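Long-range contact in Succinylglutamatedesuccinylase/aspartoacylase (PDB 3CDX), which probably hydrolyses amide or ester bonds as a metal-dependent enzyme of the succinylglutamate desuccinylase/aspartoacylase family, and is seen here with bound calcium: residues D110-P122 / G196-I208. Numbering follows the deposited sequence.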
loop_
_atom_site.group_PDB
_atom_site.type_symbol
_atom_site.label_atom_id
_atom_site.label_comp_id
_atom_site.label_asym_id
_atom_site.label_seq_id
_atom_site.Cartn_x
_atom_site.Cartn_y
_atom_site.Cartn_z
ATOM N N ASP A 110 -7.119 11.607 0.831
ATOM C CA ASP A 110 -7.014 11.884 -0.610
ATOM C C ASP A 110 -5.588 12.199 -1.079
ATOM O O ASP A 110 -5.341 12.567 -2.260
ATOM C CB ASP A 110 -7.998 12.984 -1.018
ATOM C CG ASP A 110 -7.786 14.300 -0.264
ATOM O OD1 ASP A 110 -6.769 14.455 0.452
ATOM O OD2 ASP A 110 -8.627 15.207 -0.443
ATOM N N GLY A 111 -4.643 12.071 -0.148
ATOM C CA GLY A 111 -3.242 12.275 -0.421
ATOM C C GLY A 111 -2.862 13.697 -0.754
ATOM O O GLY A 111 -1.725 13.954 -1.210
ATOM N N ARG A 112 -3.801 14.626 -0.582
ATOM C CA ARG A 112 -3.510 16.015 -0.882
ATOM C C ARG A 112 -2.776 16.786 0.232
ATOM O O ARG A 112 -2.986 16.577 1.429
ATOM C CB ARG A 112 -4.778 16.797 -1.288
ATOM C CG ARG A 112 -5.485 16.312 -2.622
ATOM C CD ARG A 112 -4.599 16.359 -3.893
ATOM N NE ARG A 112 -4.294 17.733 -4.359
ATOM C CZ ARG A 112 -5.113 18.515 -5.084
ATOM N NH1 ARG A 112 -4.710 19.733 -5.453
ATOM N NH2 ARG A 112 -6.335 18.098 -5.450
ATOM N N ASP A 113 -1.952 17.735 -0.196
ATOM C CA ASP A 113 -1.486 18.774 0.703
ATOM C C ASP A 113 -2.597 19.810 0.702
ATOM O O ASP A 113 -2.786 20.507 -0.286
ATOM C CB ASP A 113 -0.201 19.389 0.178
ATOM C CG ASP A 113 0.413 20.381 1.173
ATOM O OD1 ASP A 113 -0.349 21.027 1.932
ATOM O OD2 ASP A 113 1.663 20.482 1.182
ATOM N N ILE A 114 -3.349 19.902 1.786
ATOM C CA ILE A 114 -4.503 20.784 1.806
ATOM C C ILE A 114 -4.126 22.227 1.502
ATOM O O ILE A 114 -4.951 22.978 0.976
ATOM C CB ILE A 114 -5.279 20.685 3.139
ATOM C CG1 ILE A 114 -6.629 21.418 3.087
ATOM C CG2 ILE A 114 -4.405 21.190 4.298
ATOM C CD1 ILE A 114 -7.603 21.048 4.296
ATOM N N ASN A 115 -2.890 22.607 1.833
ATOM C CA ASN A 115 -2.418 23.964 1.623
ATOM C C ASN A 115 -1.885 24.186 0.215
ATOM O O ASN A 115 -1.199 25.167 -0.047
ATOM C CB ASN A 115 -1.341 24.316 2.655
ATOM C CG ASN A 115 -1.590 25.652 3.342
ATOM O OD1 ASN A 115 -2.703 26.190 3.313
ATOM N ND2 ASN A 115 -0.543 26.184 4.012
ATOM N N ARG A 116 -2.158 23.238 -0.682
ATOM C CA ARG A 116 -2.036 23.482 -2.100
ATOM C C ARG A 116 -3.440 23.361 -2.724
ATOM O O ARG A 116 -3.539 23.245 -3.961
ATOM C CB ARG A 116 -1.068 22.464 -2.762
ATOM C CG ARG A 116 0.347 22.422 -2.201
ATOM C CD ARG A 116 1.029 23.793 -2.269
ATOM N NE ARG A 116 2.428 23.784 -1.830
ATOM C CZ ARG A 116 2.881 24.275 -0.671
ATOM N NH1 ARG A 116 2.051 24.817 0.212
ATOM N NH2 ARG A 116 4.182 24.208 -0.384
ATOM N N CYS A 117 -4.493 23.358 -1.872
ATOM C CA CYS A 117 -5.893 23.111 -2.307
ATOM C C CYS A 117 -6.860 24.305 -2.220
ATOM O O CYS A 117 -8.016 24.196 -2.631
ATOM C CB CYS A 117 -6.544 21.934 -1.539
ATOM S SG CYS A 117 -5.894 20.319 -1.955
ATOM N N PHE A 118 -6.417 25.423 -1.660
ATOM C CA PHE A 118 -7.298 26.578 -1.511
ATOM C C PHE A 118 -7.449 27.334 -2.845
ATOM O O PHE A 118 -6.515 27.329 -3.664
ATOM C CB PHE A 118 -6.765 27.500 -0.432
ATOM C CG PHE A 118 -6.960 26.968 0.969
ATOM C CD1 PHE A 118 -5.987 26.210 1.567
ATOM C CD2 PHE A 118 -8.140 27.226 1.670
ATOM C CE1 PHE A 118 -6.160 25.712 2.840
ATOM C CE2 PHE A 118 -8.331 26.741 2.945
ATOM C CZ PHE A 118 -7.337 25.985 3.539
ATOM N N PRO A 119 -8.600 28.020 -3.051
ATOM C CA PRO A 119 -9.754 28.157 -2.152
ATOM C C PRO A 119 -10.680 26.920 -2.005
ATOM O O PRO A 119 -11.603 26.943 -1.175
ATOM C CB PRO A 119 -10.503 29.374 -2.724
ATOM C CG PRO A 119 -10.114 29.415 -4.186
ATOM C CD PRO A 119 -8.743 28.821 -4.284
ATOM N N GLY A 120 -10.437 25.872 -2.795
ATOM C CA GLY A 120 -11.105 24.592 -2.627
ATOM C C GLY A 120 -12.352 24.429 -3.474
ATOM O O GLY A 120 -12.822 25.377 -4.102
ATOM N N ASP A 121 -12.930 23.229 -3.423
ATOM C CA ASP A 121 -14.083 22.867 -4.242
ATOM C C ASP A 121 -15.041 22.108 -3.317
ATOM O O ASP A 121 -14.671 21.079 -2.760
ATOM C CB ASP A 121 -13.574 22.014 -5.429
ATOM C CG ASP A 121 -14.705 21.403 -6.294
ATOM O OD1 ASP A 121 -15.918 21.566 -6.015
ATOM O OD2 ASP A 121 -14.341 20.712 -7.267
ATOM N N PRO A 122 -16.261 22.633 -3.111
ATOM C CA PRO A 122 -17.166 21.974 -2.179
ATOM C C PRO A 122 -17.614 20.575 -2.656
ATOM O O PRO A 122 -18.144 19.786 -1.852
ATOM C CB PRO A 122 -18.380 22.927 -2.112
ATOM C CG PRO A 122 -18.353 23.731 -3.378
ATOM C CD PRO A 122 -16.861 23.828 -3.743
ATOM N N GLY A 196 0.098 30.058 -4.067
ATOM C CA GLY A 196 -1.115 30.795 -4.407
ATOM C C GLY A 196 -2.346 30.045 -3.919
ATOM O O GLY A 196 -3.496 30.498 -4.080
ATOM N N SER A 197 -2.102 28.889 -3.319
ATOM C CA SER A 197 -3.181 27.970 -2.985
ATOM C C SER A 197 -3.121 27.611 -1.514
ATOM O O SER A 197 -3.723 26.604 -1.063
ATOM C CB SER A 197 -3.065 26.728 -3.876
ATOM O OG SER A 197 -1.700 26.336 -3.952
ATOM N N THR A 198 -2.383 28.426 -0.761
ATOM C CA THR A 198 -2.332 28.252 0.683
ATOM C C THR A 198 -3.538 28.908 1.344
ATOM O O THR A 198 -4.221 29.758 0.749
ATOM C CB THR A 198 -1.079 28.887 1.295
ATOM O OG1 THR A 198 -1.147 30.295 1.082
ATOM C CG2 THR A 198 0.217 28.294 0.690
ATOM N N PHE A 199 -3.777 28.553 2.596
ATOM C CA PHE A 199 -4.792 29.288 3.368
ATOM C C PHE A 199 -4.460 30.774 3.513
ATOM O O PHE A 199 -5.341 31.620 3.402
ATOM C CB PHE A 199 -4.986 28.675 4.733
ATOM C CG PHE A 199 -6.028 29.362 5.571
ATOM C CD1 PHE A 199 -7.365 29.394 5.173
ATOM C CD2 PHE A 199 -5.668 29.960 6.783
ATOM C CE1 PHE A 199 -8.338 30.007 5.984
ATOM C CE2 PHE A 199 -6.624 30.584 7.592
ATOM C CZ PHE A 199 -7.961 30.596 7.198
ATOM N N THR A 200 -3.198 31.099 3.778
ATOM C CA THR A 200 -2.812 32.514 3.935
ATOM C C THR A 200 -3.143 33.322 2.676
ATOM O O THR A 200 -3.625 34.450 2.774
ATOM C CB THR A 200 -1.330 32.711 4.420
ATOM O OG1 THR A 200 -0.409 32.089 3.513
ATOM C CG2 THR A 200 -1.116 32.081 5.795
ATOM N N SER A 201 -2.948 32.732 1.492
ATOM C CA SER A 201 -3.248 33.445 0.242
ATOM C C SER A 201 -4.745 33.753 0.129
ATOM O O SER A 201 -5.128 34.752 -0.481
ATOM C CB SER A 201 -2.720 32.702 -0.997
ATOM O OG SER A 201 -3.487 31.543 -1.271
ATOM N N CYS A 202 -5.580 32.916 0.747
ATOM C CA CYS A 202 -7.013 33.185 0.858
ATOM C C CYS A 202 -7.284 34.377 1.753
ATOM O O CYS A 202 -8.049 35.258 1.384
ATOM C CB CYS A 202 -7.754 31.984 1.419
ATOM S SG CYS A 202 -7.891 30.677 0.261
ATOM N N VAL A 203 -6.670 34.386 2.934
ATOM C CA VAL A 203 -6.802 35.489 3.879
ATOM C C VAL A 203 -6.400 36.802 3.189
ATOM O O VAL A 203 -7.094 37.824 3.314
ATOM C CB VAL A 203 -5.925 35.280 5.152
ATOM C CG1 VAL A 203 -6.088 36.479 6.121
ATOM C CG2 VAL A 203 -6.209 33.902 5.873
ATOM N N GLU A 204 -5.286 36.738 2.454
ATOM C CA GLU A 204 -4.743 37.883 1.736
ATOM C C GLU A 204 -5.677 38.324 0.620
ATOM O O GLU A 204 -5.985 39.510 0.516
ATOM C CB GLU A 204 -3.310 37.621 1.253
ATOM C CG GLU A 204 -2.268 38.011 2.351
ATOM C CD GLU A 204 -0.935 37.255 2.258
ATOM O OE1 GLU A 204 -0.726 36.583 1.235
ATOM O OE2 GLU A 204 -0.094 37.335 3.220
ATOM N N ARG A 205 -6.168 37.381 -0.173
ATOM C CA ARG A 205 -7.100 37.714 -1.253
ATOM C C ARG A 205 -8.340 38.458 -0.738
ATOM O O ARG A 205 -8.828 39.382 -1.390
ATOM C CB ARG A 205 -7.519 36.461 -2.009
ATOM N N ARG A 206 -8.835 38.063 0.431
ATOM C CA ARG A 206 -9.966 38.722 1.070
ATOM C C ARG A 206 -9.594 40.022 1.809
ATOM O O ARG A 206 -10.451 40.674 2.417
ATOM C CB ARG A 206 -10.636 37.740 2.034
ATOM C CG ARG A 206 -11.432 36.635 1.335
ATOM C CD ARG A 206 -11.926 35.518 2.321
ATOM N NE ARG A 206 -12.601 34.469 1.557
ATOM C CZ ARG A 206 -13.855 34.532 1.107
ATOM N NH1 ARG A 206 -14.605 35.577 1.378
ATOM N NH2 ARG A 206 -14.368 33.532 0.384
ATOM N N GLY A 207 -8.316 40.403 1.767
ATOM C CA GLY A 207 -7.880 41.663 2.378
ATOM C C GLY A 207 -7.972 41.720 3.895
ATOM O O GLY A 207 -8.128 42.793 4.479
ATOM N N ILE A 208 -7.893 40.553 4.527
ATOM C CA ILE A 208 -7.868 40.386 5.992
ATOM C C ILE A 208 -6.395 40.366 6.420
ATOM O O ILE A 208 -5.555 39.840 5.691
ATOM C CB ILE A 208 -8.571 39.010 6.338
ATOM C CG1 ILE A 208 -10.067 39.060 5.961
ATOM C CG2 ILE A 208 -8.326 38.551 7.785
ATOM C CD1 ILE A 208 -10.698 37.695 5.636
HETATM O O HOH W 1 -1.162 28.795 5.000
#
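Phe-118 and Phe-199 meet as two rings crossing at a tilt, their planes at 53°. Over one face of the Phe-118 ring sits CB of Phe-199, a CH-pi contact with CB 4.0 Å from the ring centroid, while Ser-197 O lies at the ring edge, in its plane. At the edge of the Phe-199 ring stands Phe-118 CE2, 3.6 Å from Phe-199 CD1; one face of that ring carries Val-203 CG2 from the next helical turn. Cys-202 SG approaches the Phe-118 ring obliquely and comes within 3.4 Å of Phe-118 CB. With CG anti to its carbonyl carbon (chi1 -74°), Phe-118 swings its ring across the start of helix 199-205, and Ala-131 of helix 126-138 also touches it. Replacing Phe-118 by alanine would probably leave a gap beside Phe-199 and deprive Cys-202 SG of its aromatic neighbour. The backbone reinforces the packing, Phe-118 N donating to Ser-197 O at 3.0 Å.

Asn-115 shows how one amide can serve two partners. Its OD1 accepts from Phe-199 N at 2.7 Å, nearly straight at 160° but with the donor tilted from the carbonyl plane, and ND2 donates to a water that also takes a weak bond from Thr-200 N. Both amide ends are thus engaged at the start of the helix, where Thr-198 is the N-cap, its OG1 accepting from Ser-201 N at 3.1 Å. The nearest atom of the Asn-115 side chain lies about 5 Å from the calcium ion bound by His-63, Glu-66 and His-149. Asp-113 OD1, which accepts from Asn-115 N in an Asx turn, is also hydrogen-bonded to His-63 NE2. With Asp-113 touching a metal ligand and the Asn-115 amide gripping an N-capped helix start, the geometry is consistent with a second shell around the metal site of the aspartoacylase-type catalytic domain.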